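Local coordinates for protein CTP:phosphocholine Cytidylyltransferase (Streptococcus pneumoniae, PDB 1JYK) that transfers a cytidylyl group from CTP to phosphocholine, giving CDP-choline, and belongs to the nucleotidyl transferase family, at residues V51-Q55 / K56-E60; N213-K216 / D217-E221. All blocks are in the same frame, centred on the assembly; numbering follows the deposited sequence.

Interaction 1 of 2, residues V51-Q55 / K56-E60; sequences VQVNQ and KPLIE
V53 and K56 face each other as the closing pair of a two-residue β-hairpin, each bonded to the other through its backbone. V53 N gives its hydrogen to K56 O at 3.0 Å, and K56 N returns one to V53 O at 3.1 Å, a more bent bond of 141° that suits the tight type I' turn through N54 and Q55. Both turn residues adopt left-handed backbone angles, which asparagine tolerates better than most residues. One step beyond the non-hydrogen-bonded pair Q52 and P57, L58 N donates to V51 O at 2.9 Å, carrying the pairing past the strands to where helix 58-68 follows. Proline fits its place because that pair asks for no N-H. The CA of P57 and the CA of Q52 instead make C-H···O contacts, with V51 O and K56 O respectively.

K56 sends its CG anti to the backbone N (chi1 -179°), runs out extended and bends only at its last torsion. Its NZ thereby reaches E60 OE1 at 2.7 Å, meeting the carboxylate on its anti side. E64 takes the same ammonium in a second salt bridge, while E60 OE2 is held by K91 and Y87.

Apolar packing follows the two faces of the hairpin. V53 CG1 touches L58 CD2 at 3.6 Å, the two side chains crossing nearly at right angles, and L246 and L250 of helix 240-250 also pack on V53. On the other face, the CG of Q52 lies alongside the ring of P57, 4.1 Å from its CD. With both oxygens of E60 engaged by cations or a hydroxyl, its buried carboxylate is probably kept ionised, and the lysine-glutamate pair ties strand 56-57 to the helix that follows it.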
loop_
_atom_site.group_PDB
_atom_site.type_symbol
_atom_site.label_atom_id
_atom_site.label_comp_id
_atom_site.label_asym_id
_atom_site.label_seq_id
_atom_site.Cartn_x
_atom_site.Cartn_y
_atom_site.Cartn_z
ATOM N N VAL A 51 -10.101 -11.465 2.212
ATOM C CA VAL A 51 -10.033 -12.467 3.267
ATOM C C VAL A 51 -10.741 -11.796 4.453
ATOM O O VAL A 51 -10.529 -10.611 4.724
ATOM C CB VAL A 51 -8.557 -12.804 3.621
ATOM C CG1 VAL A 51 -8.466 -13.422 5.008
ATOM C CG2 VAL A 51 -7.996 -13.771 2.593
ATOM N N GLN A 52 -11.592 -12.537 5.147
ATOM C CA GLN A 52 -12.332 -11.955 6.260
ATOM C C GLN A 52 -11.714 -12.131 7.644
ATOM O O GLN A 52 -11.304 -13.225 8.024
ATOM C CB GLN A 52 -13.757 -12.509 6.273
ATOM C CG GLN A 52 -14.427 -12.474 4.914
ATOM C CD GLN A 52 -15.880 -12.881 4.964
ATOM O OE1 GLN A 52 -16.499 -12.904 6.027
ATOM N NE2 GLN A 52 -16.439 -13.199 3.806
ATOM N N VAL A 53 -11.633 -11.033 8.385
ATOM C CA VAL A 53 -11.124 -11.063 9.747
ATOM C C VAL A 53 -12.289 -10.529 10.559
ATOM O O VAL A 53 -12.890 -9.508 10.213
ATOM C CB VAL A 53 -9.846 -10.188 9.938
ATOM C CG1 VAL A 53 -8.776 -10.635 8.959
ATOM C CG2 VAL A 53 -10.158 -8.717 9.754
ATOM N N ASN A 54 -12.628 -11.241 11.627
ATOM C CA ASN A 54 -13.760 -10.856 12.452
ATOM C C ASN A 54 -14.980 -10.743 11.542
ATOM O O ASN A 54 -15.771 -9.801 11.652
ATOM C CB ASN A 54 -13.505 -9.523 13.155
ATOM C CG ASN A 54 -14.325 -9.367 14.424
ATOM O OD1 ASN A 54 -14.825 -10.344 14.976
ATOM N ND2 ASN A 54 -14.465 -8.133 14.888
ATOM N N GLN A 55 -15.092 -11.698 10.621
ATOM C CA GLN A 55 -16.211 -11.791 9.685
ATOM C C GLN A 55 -16.425 -10.615 8.742
ATOM O O GLN A 55 -17.554 -10.357 8.325
ATOM C CB GLN A 55 -17.512 -12.042 10.459
ATOM C CG GLN A 55 -17.498 -13.295 11.334
ATOM C CD GLN A 55 -17.138 -14.567 10.559
ATOM O OE1 GLN A 55 -16.522 -15.487 11.109
ATOM N NE2 GLN A 55 -17.523 -14.622 9.280
ATOM N N LYS A 56 -15.353 -9.912 8.393
ATOM C CA LYS A 56 -15.461 -8.766 7.492
ATOM C C LYS A 56 -14.230 -8.693 6.587
ATOM O O LYS A 56 -13.106 -8.745 7.072
ATOM C CB LYS A 56 -15.588 -7.481 8.317
ATOM C CG LYS A 56 -15.725 -6.204 7.510
ATOM C CD LYS A 56 -16.122 -5.042 8.415
ATOM C CE LYS A 56 -16.212 -3.740 7.645
ATOM N NZ LYS A 56 -17.402 -3.732 6.761
ATOM N N PRO A 57 -14.429 -8.591 5.257
ATOM C CA PRO A 57 -13.284 -8.513 4.336
ATOM C C PRO A 57 -12.308 -7.418 4.749
ATOM O O PRO A 57 -12.715 -6.302 5.073
ATOM C CB PRO A 57 -13.925 -8.223 2.980
ATOM C CG PRO A 57 -15.304 -8.800 3.097
ATOM C CD PRO A 57 -15.714 -8.561 4.534
ATOM N N LEU A 58 -11.021 -7.742 4.737
ATOM C CA LEU A 58 -9.977 -6.799 5.126
ATOM C C LEU A 58 -10.095 -5.417 4.494
ATOM O O LEU A 58 -9.991 -4.403 5.180
ATOM C CB LEU A 58 -8.598 -7.366 4.779
ATOM C CG LEU A 58 -7.972 -8.370 5.743
ATOM C CD1 LEU A 58 -6.690 -8.907 5.127
ATOM C CD2 LEU A 58 -7.686 -7.711 7.072
ATOM N N ILE A 59 -10.301 -5.376 3.182
ATOM C CA ILE A 59 -10.382 -4.101 2.482
ATOM C C ILE A 59 -11.525 -3.198 2.954
ATOM O O ILE A 59 -11.428 -1.971 2.858
ATOM C CB ILE A 59 -10.479 -4.321 0.943
ATOM C CG1 ILE A 59 -10.116 -3.027 0.211
ATOM C CG2 ILE A 59 -11.872 -4.804 0.559
ATOM C CD1 ILE A 59 -9.760 -3.240 -1.250
ATOM N N GLU A 60 -12.602 -3.790 3.465
ATOM C CA GLU A 60 -13.729 -2.989 3.941
ATOM C C GLU A 60 -13.338 -2.136 5.151
ATOM O O GLU A 60 -13.789 -1.001 5.289
ATOM C CB GLU A 60 -14.920 -3.892 4.282
ATOM C CG GLU A 60 -15.622 -4.420 3.038
ATOM C CD GLU A 60 -16.924 -5.150 3.333
ATOM O OE1 GLU A 60 -17.354 -5.191 4.507
ATOM O OE2 GLU A 60 -17.518 -5.684 2.376
#

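Interaction 2 of 2, residues N213-K216 / D217-E221; sequences NMVK and DNIKE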
loop_
_atom_site.group_PDB
_atom_site.type_symbol
_atom_site.label_atom_id
_atom_site.label_comp_id
_atom_site.label_asym_id
_atom_site.label_seq_id
_atom_site.Cartn_x
_atom_site.Cartn_y
_atom_site.Cartn_z
ATOM N N ASN A 213 10.296 0.712 -5.550
ATOM C CA ASN A 213 11.617 0.905 -6.129
ATOM C C ASN A 213 11.707 2.300 -6.657
ATOM O O ASN A 213 12.785 2.849 -6.852
ATOM C CB ASN A 213 11.847 -0.051 -7.278
ATOM C CG ASN A 213 12.474 -1.333 -6.829
ATOM O OD1 ASN A 213 11.789 -2.332 -6.620
ATOM N ND2 ASN A 213 13.789 -1.320 -6.671
HETATM N N MSE A 214 10.570 2.922 -6.881
HETATM C CA MSE A 214 10.717 4.225 -7.427
HETATM C C MSE A 214 10.930 5.387 -6.549
HETATM O O MSE A 214 11.334 6.461 -6.990
HETATM C CB MSE A 214 9.721 4.341 -8.524
HETATM C CG MSE A 214 10.732 4.208 -9.595
HETATM SE SE MSE A 214 9.868 4.095 -11.025
HETATM C CE MSE A 214 9.948 2.054 -10.993
ATOM N N VAL A 215 10.800 5.106 -5.265
ATOM C CA VAL A 215 11.082 6.094 -4.279
ATOM C C VAL A 215 12.495 5.696 -3.834
ATOM O O VAL A 215 13.390 6.537 -3.759
ATOM C CB VAL A 215 10.118 5.989 -3.110
ATOM C CG1 VAL A 215 10.454 7.056 -2.068
ATOM C CG2 VAL A 215 8.690 6.151 -3.613
ATOM N N LYS A 216 12.692 4.406 -3.576
ATOM C CA LYS A 216 13.990 3.907 -3.121
ATOM C C LYS A 216 15.138 4.213 -4.074
ATOM O O LYS A 216 16.187 4.702 -3.654
ATOM C CB LYS A 216 13.940 2.395 -2.897
ATOM C CG LYS A 216 15.307 1.764 -2.629
ATOM C CD LYS A 216 15.184 0.272 -2.357
ATOM C CE LYS A 216 16.526 -0.352 -2.010
ATOM N NZ LYS A 216 17.417 -0.451 -3.201
ATOM N N ASP A 217 14.930 3.929 -5.356
ATOM C CA ASP A 217 15.966 4.131 -6.368
ATOM C C ASP A 217 16.169 5.573 -6.832
ATOM O O ASP A 217 17.047 5.839 -7.646
ATOM C CB ASP A 217 15.683 3.224 -7.573
ATOM C CG ASP A 217 15.725 1.738 -7.215
ATOM O OD1 ASP A 217 15.138 0.924 -7.956
ATOM O OD2 ASP A 217 16.349 1.369 -6.193
ATOM N N ASN A 218 15.373 6.502 -6.314
ATOM C CA ASN A 218 15.486 7.912 -6.692
ATOM C C ASN A 218 15.311 8.799 -5.463
ATOM O O ASN A 218 15.024 9.985 -5.580
ATOM C CB ASN A 218 14.403 8.270 -7.721
ATOM C CG ASN A 218 14.452 7.390 -8.961
ATOM O OD1 ASN A 218 15.234 7.643 -9.877
ATOM N ND2 ASN A 218 13.614 6.353 -8.995
ATOM N N ILE A 219 15.488 8.210 -4.284
ATOM C CA ILE A 219 15.299 8.922 -3.024
ATOM C C ILE A 219 15.974 10.292 -2.933
ATOM O O ILE A 219 15.417 11.231 -2.371
ATOM C CB ILE A 219 15.740 8.027 -1.835
ATOM C CG1 ILE A 219 15.266 8.634 -0.513
ATOM C CG2 ILE A 219 17.246 7.841 -1.854
ATOM C CD1 ILE A 219 13.787 8.974 -0.482
ATOM N N LYS A 220 17.168 10.408 -3.503
ATOM C CA LYS A 220 17.924 11.658 -3.483
ATOM C C LYS A 220 17.219 12.803 -4.203
ATOM O O LYS A 220 17.576 13.967 -4.026
ATOM C CB LYS A 220 19.314 11.440 -4.097
ATOM C CG LYS A 220 19.647 9.974 -4.426
ATOM C CD LYS A 220 18.641 9.364 -5.409
ATOM C CE LYS A 220 18.821 7.859 -5.595
ATOM N NZ LYS A 220 19.142 7.108 -4.348
ATOM N N GLU A 221 16.213 12.479 -5.010
ATOM C CA GLU A 221 15.464 13.498 -5.749
ATOM C C GLU A 221 14.096 13.789 -5.142
ATOM O O GLU A 221 13.396 14.695 -5.595
ATOM C CB GLU A 221 15.236 13.052 -7.194
ATOM C CG GLU A 221 16.431 12.415 -7.843
ATOM C CD GLU A 221 17.509 13.424 -8.119
ATOM O OE1 GLU A 221 17.158 14.577 -8.454
ATOM O OE2 GLU A 221 18.702 13.066 -7.999
#
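The amide of N213 and the carboxylate of D217 lie side by side, their planes turned 50° apart, at the C-terminal end of the short helix 213-216. ND2 of N213 donates to D217 OD1 at 2.9 Å, approaching on the syn side but 33° out of the carboxylate plane. The first torsion of D217 sets CG beside its own backbone N (chi1 -62°), which turns the carboxylate back to N213. The same two residues are joined through the backbone, D217 N bonding to N213 O at 2.8 Å in the i to i+4 pattern of an α-helix. The side-chain oxygen OD1 of N213 accepts from the backbone N of Y210, so both ends of the amide are used and its rotation is settled.

A second flat group closes the helix. The amide of N218 returns to the last turn and donates from ND2 to M214 O at 3.0 Å, the acceptor lying in the amide plane. Asparagine suits this place because its short side chain can supply an N-H to a helix-end carbonyl. Its backbone N meanwhile bonds to V215 O at 3.2 Å, an i to i+3 step with which the chain tightens before the 3-10 segment 219-221.

The selenomethionine at 214 runs alongside N218, its CG near ND2, and its long, flexible chain is packed by F196, I197 and A200 of helix 187-201. V215 and I219, branched and apolar, turn to strand 166-170, where I169 meets V215 and V166 meets I219; their own contact is a loose one from CG1 to CD1. K216 lies across D217, its aliphatic part lying near the carboxylate before the chain bends at its end, where NZ forms a long salt bridge of 3.7 Å with D217 OD2.

In the fold
Interaction 1 and interaction 2 occupy opposite sides of the chain's centre, each about 17 Å from it. Their centres are 33 Å apart and their nearest atoms about 21 Å, so neither touches the other. Along the sequence they come in series. The hairpin within 51-60 belongs to the nucleotidyl transferase part of the chain and runs on into helix 58-68, with helices 87-92 and 240-250 against it. The later segment, 213-221, links a short helix to strand 224-228 of the mixed sheet and rests on helix 187-201 and strand 166-170. Interaction 1 is held mainly by backbone bonds, interaction 2 also by the side-chain amides of N213 and N218.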